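PDB 1XT5: variable region-containing chitin-binding protein 3 from Branchiostoma floridae, which probably binds chitin and may hydrolyse it, and is an immune-type receptor of amphioxus, represented here by its first immunoglobulin V-set domain. Local coordinates for residues Val7-Ala18 / Asp123-His134; Gly78-Val86 / Leu96-Tyr107. All coordinates share one frame; numbering follows the deposited sequence. Where two conformers were deposited one is given.

Contact 1 (Val7-Ala18 / Asp123-His134); sequences VRTTHTEVEVHA and DAKSVVLKVTGH
Val7 N donates to Asp123 OD2 at 2.9 Å, on the anti side of the carboxylate, somewhat out of its plane. Lys125 bends back at its last torsion (chi4 55°), which brings Lys125 NZ to Val7 O at 2.8 Å. Residues 9-12 form a loop that carries the chain from one sheet to the other; the carbonyl O of His11 lies against both methyls of Val127. From Thr12 on the pairing is parallel: Val128 N donates to Thr12 O, Val14 N to Val128 O and Lys130 N to Val14 O. Glu13, Glu15, Lys130 and Thr132 share one face of the sheet, Val14, Val16, Leu129 and Val131 the other. Glu13 OE1 forms a salt bridge with Lys130 NZ at 2.8 Å, on the syn side, somewhat out of plane. Val14 CG2 packs on Leu129 CD1 at 3.7 Å. Thr132 OG1 donates a hydrogen bond to the anti lone pair of Glu15 OE1 at 2.6 Å. As in immunoglobulin V domains, the first strand is split between the two sheets. Strand 4-8 pairs with strand 22-31, Arg8 with Ser27. Strand 13-17, outermost in its sheet within this chain, pairs with strand 122-132, whose other neighbour is strand 105-112.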
loop_
_atom_site.group_PDB
_atom_site.type_symbol
_atom_site.label_atom_id
_atom_site.label_comp_id
_atom_site.label_asym_id
_atom_site.label_seq_id
_atom_site.Cartn_x
_atom_site.Cartn_y
_atom_site.Cartn_z
ATOM N N VAL A 7 -6.672 4.987 -7.379
ATOM C CA VAL A 7 -6.680 4.391 -6.039
ATOM C C VAL A 7 -7.860 4.949 -5.283
ATOM O O VAL A 7 -8.230 6.099 -5.419
ATOM C CB VAL A 7 -5.330 4.703 -5.338
ATOM C CG1 VAL A 7 -5.384 4.443 -3.827
ATOM C CG2 VAL A 7 -4.199 3.912 -5.958
ATOM N N ARG A 8 -8.483 4.088 -4.461
ATOM C CA ARG A 8 -9.524 4.495 -3.529
ATOM C C ARG A 8 -9.238 3.941 -2.158
ATOM O O ARG A 8 -8.608 2.898 -1.985
ATOM C CB ARG A 8 -10.902 4.081 -4.053
ATOM C CG ARG A 8 -11.325 4.829 -5.303
ATOM C CD ARG A 8 -12.744 4.421 -5.758
ATOM N NE ARG A 8 -13.148 5.264 -6.885
ATOM C CZ ARG A 8 -13.055 5.381 -8.157
ATOM N NH1 ARG A 8 -12.506 4.572 -9.082
ATOM N NH2 ARG A 8 -13.639 6.490 -8.686
ATOM N N THR A 9 -9.767 4.630 -1.143
ATOM C CA THR A 9 -9.612 4.275 0.245
ATOM C C THR A 9 -10.948 4.462 0.966
ATOM O O THR A 9 -11.487 5.550 0.983
ATOM C CB THR A 9 -8.635 5.185 0.956
ATOM O OG1 THR A 9 -8.905 6.569 0.660
ATOM C CG2 THR A 9 -7.184 4.950 0.534
ATOM N N THR A 10 -11.462 3.394 1.553
ATOM C CA THR A 10 -12.710 3.487 2.279
ATOM C C THR A 10 -12.579 4.343 3.545
ATOM O O THR A 10 -13.570 4.919 3.991
ATOM C CB THR A 10 -13.267 2.119 2.708
ATOM O OG1 THR A 10 -12.297 1.424 3.488
ATOM C CG2 THR A 10 -13.662 1.295 1.501
ATOM N N HIS A 11 -11.361 4.382 4.114
ATOM C CA HIS A 11 -11.089 5.046 5.348
ATOM C C HIS A 11 -9.940 6.034 5.186
ATOM O O HIS A 11 -8.870 5.654 4.681
ATOM C CB HIS A 11 -10.724 4.059 6.463
ATOM C CG HIS A 11 -11.868 3.220 6.878
ATOM N ND1 HIS A 11 -12.455 2.279 6.070
ATOM C CD2 HIS A 11 -12.511 3.188 8.074
ATOM C CE1 HIS A 11 -13.438 1.688 6.744
ATOM N NE2 HIS A 11 -13.494 2.230 7.984
ATOM N N THR A 12 -10.115 7.269 5.623
ATOM C CA THR A 12 -9.046 8.240 5.666
ATOM C C THR A 12 -8.242 8.206 6.947
ATOM O O THR A 12 -7.171 8.799 7.029
ATOM C CB THR A 12 -9.567 9.652 5.380
ATOM O OG1 THR A 12 -10.583 9.967 6.325
ATOM C CG2 THR A 12 -10.143 9.759 3.980
ATOM N N GLU A 13 -8.764 7.493 7.934
ATOM C CA GLU A 13 -8.050 7.284 9.196
ATOM C C GLU A 13 -8.564 5.991 9.823
ATOM O O GLU A 13 -9.722 5.627 9.644
ATOM C CB GLU A 13 -8.203 8.485 10.120
ATOM C CG GLU A 13 -9.620 8.724 10.557
ATOM C CD GLU A 13 -9.666 9.935 11.499
ATOM O OE1 GLU A 13 -9.813 9.731 12.702
ATOM O OE2 GLU A 13 -9.483 11.077 11.032
ATOM N N VAL A 14 -7.700 5.384 10.584
ATOM C CA VAL A 14 -7.927 4.176 11.381
ATOM C C VAL A 14 -7.211 4.353 12.698
ATOM O O VAL A 14 -6.203 5.024 12.775
ATOM C CB VAL A 14 -7.470 2.891 10.663
ATOM C CG1 VAL A 14 -8.230 2.744 9.337
ATOM C CG2 VAL A 14 -5.987 2.844 10.402
ATOM N N GLU A 15 -7.739 3.761 13.756
ATOM C CA GLU A 15 -7.145 3.872 15.105
ATOM C C GLU A 15 -6.942 2.462 15.654
ATOM O O GLU A 15 -7.808 1.589 15.462
ATOM C CB GLU A 15 -8.008 4.716 16.000
ATOM C CG GLU A 15 -7.445 4.880 17.389
ATOM C CD GLU A 15 -8.066 5.968 18.252
ATOM O OE1 GLU A 15 -7.676 6.004 19.439
ATOM O OE2 GLU A 15 -8.917 6.717 17.752
ATOM N N VAL A 16 -5.856 2.273 16.395
ATOM C CA VAL A 16 -5.603 1.043 17.115
ATOM C C VAL A 16 -4.773 1.335 18.349
ATOM O O VAL A 16 -4.052 2.328 18.414
ATOM C CB VAL A 16 -4.807 0.082 16.205
ATOM C CG1 VAL A 16 -3.383 0.518 15.982
ATOM C CG2 VAL A 16 -4.883 -1.329 16.765
ATOM N N HIS A 17 -4.854 0.440 19.335
ATOM C CA HIS A 17 -3.942 0.516 20.479
ATOM C C HIS A 17 -2.555 0.019 20.083
ATOM O O HIS A 17 -2.437 -0.914 19.278
ATOM C CB HIS A 17 -4.587 -0.375 21.564
ATOM C CG HIS A 17 -5.958 -0.078 22.064
ATOM N ND1 HIS A 17 -7.108 -0.825 22.013
ATOM C CD2 HIS A 17 -6.343 1.034 22.722
ATOM C CE1 HIS A 17 -8.114 -0.164 22.610
ATOM N NE2 HIS A 17 -7.666 1.009 23.065
ATOM N N ALA A 18 -1.518 0.544 20.721
ATOM C CA ALA A 18 -0.161 0.028 20.514
ATOM C C ALA A 18 -0.187 -1.409 20.992
ATOM O O ALA A 18 -0.797 -1.769 22.028
ATOM C CB ALA A 18 0.892 0.890 21.178
ATOM N N ASP A 123 -1.287 6.350 -9.018
ATOM C CA ASP A 123 -2.120 7.124 -8.106
ATOM C C ASP A 123 -1.732 6.750 -6.694
ATOM O O ASP A 123 -1.114 5.697 -6.467
ATOM C CB ASP A 123 -3.618 6.930 -8.382
ATOM C CG ASP A 123 -4.514 7.955 -7.728
ATOM O OD1 ASP A 123 -4.010 9.056 -7.353
ATOM O OD2 ASP A 123 -5.717 7.688 -7.591
ATOM N N ALA A 124 -2.111 7.569 -5.737
ATOM C CA ALA A 124 -1.837 7.298 -4.327
ATOM C C ALA A 124 -2.829 8.065 -3.481
ATOM O O ALA A 124 -3.183 9.196 -3.811
ATOM C CB ALA A 124 -0.407 7.733 -3.953
ATOM N N LYS A 125 -3.231 7.460 -2.363
ATOM C CA LYS A 125 -4.043 8.106 -1.350
ATOM C C LYS A 125 -3.500 7.711 0.008
ATOM O O LYS A 125 -2.898 6.637 0.153
ATOM C CB LYS A 125 -5.517 7.738 -1.441
ATOM C CG LYS A 125 -6.204 8.322 -2.650
ATOM C CD LYS A 125 -7.655 7.954 -2.759
ATOM C CE LYS A 125 -8.451 8.823 -3.727
ATOM N NZ LYS A 125 -7.863 8.837 -5.070
ATOM N N SER A 126 -3.752 8.553 1.016
ATOM C CA SER A 126 -3.215 8.289 2.347
ATOM C C SER A 126 -4.303 7.916 3.337
ATOM O O SER A 126 -5.445 8.364 3.284
ATOM C CB SER A 126 -2.400 9.465 2.881
ATOM O OG SER A 126 -3.210 10.517 3.382
ATOM N N VAL A 127 -3.870 7.098 4.306
ATOM C CA VAL A 127 -4.673 6.678 5.442
ATOM C C VAL A 127 -3.858 7.028 6.706
ATOM O O VAL A 127 -2.723 6.597 6.827
ATOM C CB VAL A 127 -4.956 5.169 5.409
ATOM C CG1 VAL A 127 -5.893 4.791 6.532
ATOM C CG2 VAL A 127 -5.563 4.759 4.068
ATOM N N VAL A 128 -4.451 7.821 7.571
ATOM C CA VAL A 128 -3.809 8.110 8.844
ATOM C C VAL A 128 -3.999 6.992 9.811
ATOM O O VAL A 128 -5.119 6.442 9.925
ATOM C CB VAL A 128 -4.417 9.448 9.408
ATOM C CG1 VAL A 128 -4.035 9.652 10.861
ATOM C CG2 VAL A 128 -3.943 10.611 8.592
ATOM N N LEU A 129 -2.956 6.654 10.518
ATOM C CA LEU A 129 -3.003 5.708 11.624
ATOM C C LEU A 129 -2.841 6.507 12.949
ATOM O O LEU A 129 -1.821 7.137 13.140
ATOM C CB LEU A 129 -1.898 4.695 11.525
ATOM C CG LEU A 129 -1.836 3.678 12.693
ATOM C CD1 LEU A 129 -3.147 2.939 12.843
ATOM C CD2 LEU A 129 -0.629 2.773 12.470
ATOM N N LYS A 130 -3.870 6.432 13.757
ATOM C CA LYS A 130 -3.858 6.950 15.120
ATOM C C LYS A 130 -3.572 5.823 16.067
ATOM O O LYS A 130 -4.203 4.742 16.003
ATOM C CB LYS A 130 -5.188 7.604 15.492
ATOM C CG LYS A 130 -5.537 8.842 14.744
ATOM C CD LYS A 130 -6.964 9.285 15.088
ATOM C CE LYS A 130 -7.323 10.649 14.691
ATOM N NZ LYS A 130 -8.742 11.028 14.968
ATOM N N VAL A 131 -2.578 6.001 16.930
ATOM C CA VAL A 131 -2.231 5.029 17.950
ATOM C C VAL A 131 -2.784 5.552 19.260
ATOM O O VAL A 131 -2.331 6.566 19.748
ATOM C CB VAL A 131 -0.728 4.725 17.988
ATOM C CG1 VAL A 131 -0.411 3.697 19.062
ATOM C CG2 VAL A 131 -0.229 4.292 16.618
ATOM N N THR A 132 -3.773 4.862 19.822
ATOM C CA THR A 132 -4.448 5.315 21.027
ATOM C C THR A 132 -3.472 5.551 22.141
ATOM O O THR A 132 -2.657 4.672 22.419
ATOM C CB THR A 132 -5.482 4.261 21.464
ATOM O OG1 THR A 132 -6.295 3.965 20.293
ATOM C CG2 THR A 132 -6.367 4.705 22.607
ATOM N N GLY A 133 -3.567 6.714 22.768
ATOM C CA GLY A 133 -2.700 7.043 23.854
ATOM C C GLY A 133 -1.344 7.517 23.464
ATOM O O GLY A 133 -0.526 7.782 24.360
ATOM N N HIS A 134 -1.091 7.651 22.162
ATOM C CA HIS A 134 0.215 8.127 21.672
ATOM C C HIS A 134 0.029 9.240 20.665
ATOM O O HIS A 134 0.687 10.256 20.771
ATOM C CB HIS A 134 1.038 6.951 21.113
ATOM C CG HIS A 134 1.424 6.038 22.193
ATOM N ND1 HIS A 134 0.892 4.871 22.568
ATOM C CD2 HIS A 134 2.393 6.404 23.105
ATOM C CE1 HIS A 134 1.521 4.469 23.699
ATOM N NE2 HIS A 134 2.445 5.403 24.028
HETATM O O HOH W 1 -1.841 2.233 23.003
#

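Contact 2 (Gly78-Val86 / Leu96-Tyr107); sequences GDFLGRASV and LTHVHPQDGGRY
Arg83 and Asp103 meet head-on, with guanidinium and carboxylate nearly coplanar, 6° apart. Arg83 NH1 binds Asp103 OD2 at 2.7 Å. Arg83 NH2 binds Asp103 OD1 at 3.1 Å, on the syn lone pair. The arginine chain turns at chi3 (-60°), and this turn sets its guanidinium facing the carboxylate end-on. NH1 also donates to Thr97 O at 3.0 Å, in the guanidinium plane and nearly along the C=O axis. On the remaining edge, NE and NH2 both donate to Asp79 O within the arginine's own segment. All three nitrogens are therefore engaged, which fixes the rotation of the group.

His100 lies over one guanidinium face, its ND1 3.5 Å from Arg83 CZ, with the two planes 36° apart. His100 ND1 donates to His98 O, which holds the ring in place. His100 N reaches Asp103 OD2 from above the carboxylate plane, so that oxygen has two strong donors. The positive charge of Arg83, with the amide of His100, would be expected to favour the charged form of Asp103.

Next to the ion pair, Phe80 CE2 comes to the edge of the Tyr107 ring, 3.6 Å from Tyr107 OH. Leu96 CD1 touches the Phe80 edge and Ala84 CB. Beside them Thr97 N donates to Arg83 O at 2.9 Å, next to the antiparallel non-hydrogen-bonded pair of Ala84 and Leu96. A water bridges Gly82 O and Thr97 OG1.

Tyr107 OH donates to Asp103 O, on a lone pair in the carbonyl plane. With the sequence Asp-Gly-Gly-Arg-Tyr-Trp-Cys leading into strand 105-112, this is the tyrosine corner of immunoglobulin domains. The salt bridge of Arg83 with the buried Asp103 beside it, across the end of the sandwich, is characteristic of the V-set fold.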
loop_
_atom_site.group_PDB
_atom_site.type_symbol
_atom_site.label_atom_id
_atom_site.label_comp_id
_atom_site.label_asym_id
_atom_site.label_seq_id
_atom_site.Cartn_x
_atom_site.Cartn_y
_atom_site.Cartn_z
ATOM N N GLY A 78 12.537 -2.093 6.821
ATOM C CA GLY A 78 12.890 -1.256 7.935
ATOM C C GLY A 78 12.222 -1.718 9.216
ATOM O O GLY A 78 12.210 -2.899 9.557
ATOM N N ASP A 79 11.707 -0.739 9.963
ATOM C CA ASP A 79 11.077 -1.039 11.213
ATOM C C ASP A 79 9.801 -1.850 11.055
ATOM O O ASP A 79 9.249 -2.293 12.043
ATOM C CB ASP A 79 10.769 0.295 11.915
ATOM C CG ASP A 79 12.031 0.946 12.457
ATOM O OD1 ASP A 79 13.088 0.360 12.596
ATOM O OD2 ASP A 79 11.853 2.131 12.728
ATOM N N PHE A 80 9.307 -1.999 9.835
ATOM C CA PHE A 80 8.079 -2.723 9.560
ATOM C C PHE A 80 8.310 -4.153 9.146
ATOM O O PHE A 80 7.357 -4.875 8.931
ATOM C CB PHE A 80 7.247 -2.008 8.460
ATOM C CG PHE A 80 7.022 -0.533 8.821
ATOM C CD1 PHE A 80 7.908 0.409 8.335
ATOM C CD2 PHE A 80 5.987 -0.204 9.622
ATOM C CE1 PHE A 80 7.809 1.736 8.690
ATOM C CE2 PHE A 80 5.835 1.156 10.004
ATOM C CZ PHE A 80 6.754 2.059 9.510
ATOM N N LEU A 81 9.575 -4.517 8.978
ATOM C CA LEU A 81 9.892 -5.855 8.491
ATOM C C LEU A 81 9.325 -6.844 9.449
ATOM O O LEU A 81 9.549 -6.790 10.649
ATOM C CB LEU A 81 11.405 -6.027 8.307
ATOM C CG LEU A 81 11.853 -7.182 7.432
ATOM C CD1 LEU A 81 13.311 -6.950 6.973
ATOM C CD2 LEU A 81 11.754 -8.558 8.052
ATOM N N GLY A 82 8.617 -7.823 8.915
ATOM C CA GLY A 82 7.964 -8.797 9.664
ATOM C C GLY A 82 6.661 -8.448 10.330
ATOM O O GLY A 82 6.032 -9.319 10.951
ATOM N N ARG A 83 6.220 -7.227 10.243
ATOM C CA ARG A 83 4.976 -6.744 10.798
ATOM C C ARG A 83 3.977 -6.272 9.768
ATOM O O ARG A 83 2.775 -6.221 10.067
ATOM C CB ARG A 83 5.204 -5.570 11.772
ATOM C CG ARG A 83 6.142 -5.923 12.882
ATOM C CD ARG A 83 6.233 -4.888 13.968
ATOM N NE ARG A 83 6.677 -3.569 13.600
ATOM C CZ ARG A 83 5.981 -2.410 13.534
ATOM N NH1 ARG A 83 4.690 -2.389 13.764
ATOM N NH2 ARG A 83 6.602 -1.305 13.224
ATOM N N ALA A 84 4.399 -5.963 8.564
ATOM C CA ALA A 84 3.548 -5.420 7.537
ATOM C C ALA A 84 3.310 -6.486 6.454
ATOM O O ALA A 84 4.261 -7.117 5.979
ATOM C CB ALA A 84 4.216 -4.194 6.916
ATOM N N SER A 85 2.071 -6.617 6.015
ATOM C CA SER A 85 1.749 -7.575 4.964
ATOM C C SER A 85 0.593 -7.044 4.121
ATOM O O SER A 85 -0.211 -6.254 4.603
ATOM C CB SER A 85 1.444 -8.954 5.569
ATOM O OG SER A 85 0.323 -8.936 6.432
ATOM N N VAL A 86 0.501 -7.534 2.897
ATOM C CA VAL A 86 -0.600 -7.270 1.987
ATOM C C VAL A 86 -1.075 -8.609 1.472
ATOM O O VAL A 86 -0.380 -9.253 0.685
ATOM C CB VAL A 86 -0.176 -6.307 0.854
ATOM C CG1 VAL A 86 -1.297 -6.127 -0.160
ATOM C CG2 VAL A 86 0.184 -4.936 1.409
ATOM N N LEU A 96 -0.836 -4.313 9.604
ATOM C CA LEU A 96 0.328 -4.016 10.444
ATOM C C LEU A 96 0.109 -4.617 11.795
ATOM O O LEU A 96 -0.916 -4.334 12.472
ATOM C CB LEU A 96 0.541 -2.518 10.448
ATOM C CG LEU A 96 1.822 -2.089 11.120
ATOM C CD1 LEU A 96 3.057 -2.569 10.362
ATOM C CD2 LEU A 96 1.808 -0.568 11.274
ATOM N N THR A 97 1.023 -5.483 12.240
ATOM C CA THR A 97 0.897 -6.131 13.571
ATOM C C THR A 97 1.835 -5.438 14.562
ATOM O O THR A 97 2.745 -4.690 14.189
ATOM C CB THR A 97 1.253 -7.613 13.514
ATOM O OG1 THR A 97 2.604 -7.731 13.099
ATOM C CG2 THR A 97 0.410 -8.318 12.516
ATOM N N HIS A 98 1.595 -5.752 15.846
ATOM C CA HIS A 98 2.472 -5.279 16.936
ATOM C C HIS A 98 2.725 -3.766 16.813
ATOM O O HIS A 98 3.871 -3.313 16.815
ATOM C CB HIS A 98 3.792 -6.014 16.975
ATOM C CG HIS A 98 3.617 -7.441 17.171
ATOM N ND1 HIS A 98 3.394 -8.001 18.398
ATOM C CD2 HIS A 98 3.682 -8.441 16.253
ATOM C CE1 HIS A 98 3.277 -9.304 18.211
ATOM N NE2 HIS A 98 3.463 -9.634 16.946
ATOM N N VAL A 99 1.636 -2.995 16.667
ATOM C CA VAL A 99 1.780 -1.585 16.384
ATOM C C VAL A 99 2.550 -0.862 17.471
ATOM O O VAL A 99 2.269 -0.970 18.662
ATOM C CB VAL A 99 0.385 -0.956 16.133
ATOM C CG1 VAL A 99 0.460 0.528 16.116
ATOM C CG2 VAL A 99 -0.214 -1.494 14.847
ATOM N N HIS A 100 3.563 -0.110 17.050
ATOM C CA HIS A 100 4.407 0.641 17.992
ATOM C C HIS A 100 3.884 2.052 18.183
ATOM O O HIS A 100 3.203 2.583 17.332
ATOM C CB HIS A 100 5.829 0.746 17.445
ATOM C CG HIS A 100 6.599 -0.532 17.424
ATOM N ND1 HIS A 100 6.080 -1.738 16.988
ATOM C CD2 HIS A 100 7.868 -0.791 17.810
ATOM C CE1 HIS A 100 7.047 -2.661 17.123
ATOM N NE2 HIS A 100 8.172 -2.110 17.617
ATOM N N PRO A 101 4.207 2.649 19.296
ATOM C CA PRO A 101 3.782 4.074 19.495
ATOM C C PRO A 101 4.081 4.975 18.297
ATOM O O PRO A 101 3.234 5.757 17.775
ATOM C CB PRO A 101 4.519 4.475 20.751
ATOM C CG PRO A 101 4.718 3.222 21.527
ATOM C CD PRO A 101 4.937 2.146 20.458
ATOM N N GLN A 102 5.283 4.838 17.736
ATOM C CA GLN A 102 5.666 5.726 16.637
ATOM C C GLN A 102 5.189 5.226 15.293
ATOM O O GLN A 102 5.546 5.899 14.303
ATOM C CB GLN A 102 7.176 5.851 16.619
ATOM C CG GLN A 102 7.661 6.521 17.894
ATOM C CD GLN A 102 6.824 7.632 18.482
ATOM O OE1 GLN A 102 6.177 7.604 19.548
ATOM N NE2 GLN A 102 6.815 8.730 17.747
ATOM N N ASP A 103 4.410 4.188 15.240
ATOM C CA ASP A 103 3.770 3.828 13.998
ATOM C C ASP A 103 2.641 4.784 13.638
ATOM O O ASP A 103 2.170 4.765 12.499
ATOM C CB ASP A 103 3.220 2.401 14.018
ATOM C CG ASP A 103 4.223 1.287 13.936
ATOM O OD1 ASP A 103 5.382 1.521 13.566
ATOM O OD2 ASP A 103 3.831 0.165 14.300
ATOM N N GLY A 104 2.153 5.650 14.558
ATOM C CA GLY A 104 1.187 6.643 14.135
ATOM C C GLY A 104 1.747 7.527 13.067
ATOM O O GLY A 104 2.945 7.839 13.017
ATOM N N GLY A 105 0.877 7.979 12.165
ATOM C CA GLY A 105 1.317 8.801 11.076
ATOM C C GLY A 105 0.457 8.617 9.857
ATOM O O GLY A 105 -0.736 8.289 9.965
ATOM N N ARG A 106 1.076 8.822 8.704
ATOM C CA ARG A 106 0.370 8.860 7.441
ATOM C C ARG A 106 0.927 7.808 6.490
ATOM O O ARG A 106 2.133 7.822 6.195
ATOM C CB ARG A 106 0.460 10.240 6.821
ATOM C CG ARG A 106 -0.400 10.410 5.565
ATOM C CD ARG A 106 -0.527 11.847 5.134
ATOM N NE ARG A 106 -1.133 12.692 6.160
ATOM C CZ ARG A 106 -2.404 12.904 6.349
ATOM N NH1 ARG A 106 -3.314 12.279 5.616
ATOM N NH2 ARG A 106 -2.822 13.725 7.291
ATOM N N TYR A 107 0.089 6.911 6.017
ATOM C CA TYR A 107 0.465 5.795 5.195
ATOM C C TYR A 107 -0.154 5.957 3.818
ATOM O O TYR A 107 -1.372 6.002 3.665
ATOM C CB TYR A 107 -0.008 4.481 5.841
ATOM C CG TYR A 107 0.736 4.130 7.088
ATOM C CD1 TYR A 107 0.474 4.721 8.299
ATOM C CD2 TYR A 107 1.769 3.184 7.070
ATOM C CE1 TYR A 107 1.180 4.420 9.439
ATOM C CE2 TYR A 107 2.489 2.839 8.186
ATOM C CZ TYR A 107 2.171 3.468 9.404
ATOM O OH TYR A 107 2.887 3.128 10.508
HETATM O O HOH W 2 3.697 -10.054 12.307
#

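Overall arrangement
From the N terminus the chain runs through strand 4-8 in one sheet and crosses to strand 13-17 in the other. Contact 1 closes a long loop by pairing this early part with the last strand, 122-132. Contact 2 lies wholly within that loop, so the two nest without crossing. It closes a much shorter loop, with nine residues between its segments. Contact 2 joins the sheet of strands 84-86 and 94-96 to the start of strand 105-112 in the other sheet. The contacts meet where strands 105-112 and 122-132 run side by side: Val127 N probably hydrogen-bonds to Tyr107 O, and Leu129 N to Gly105 O. Val131 also packs against Gly104.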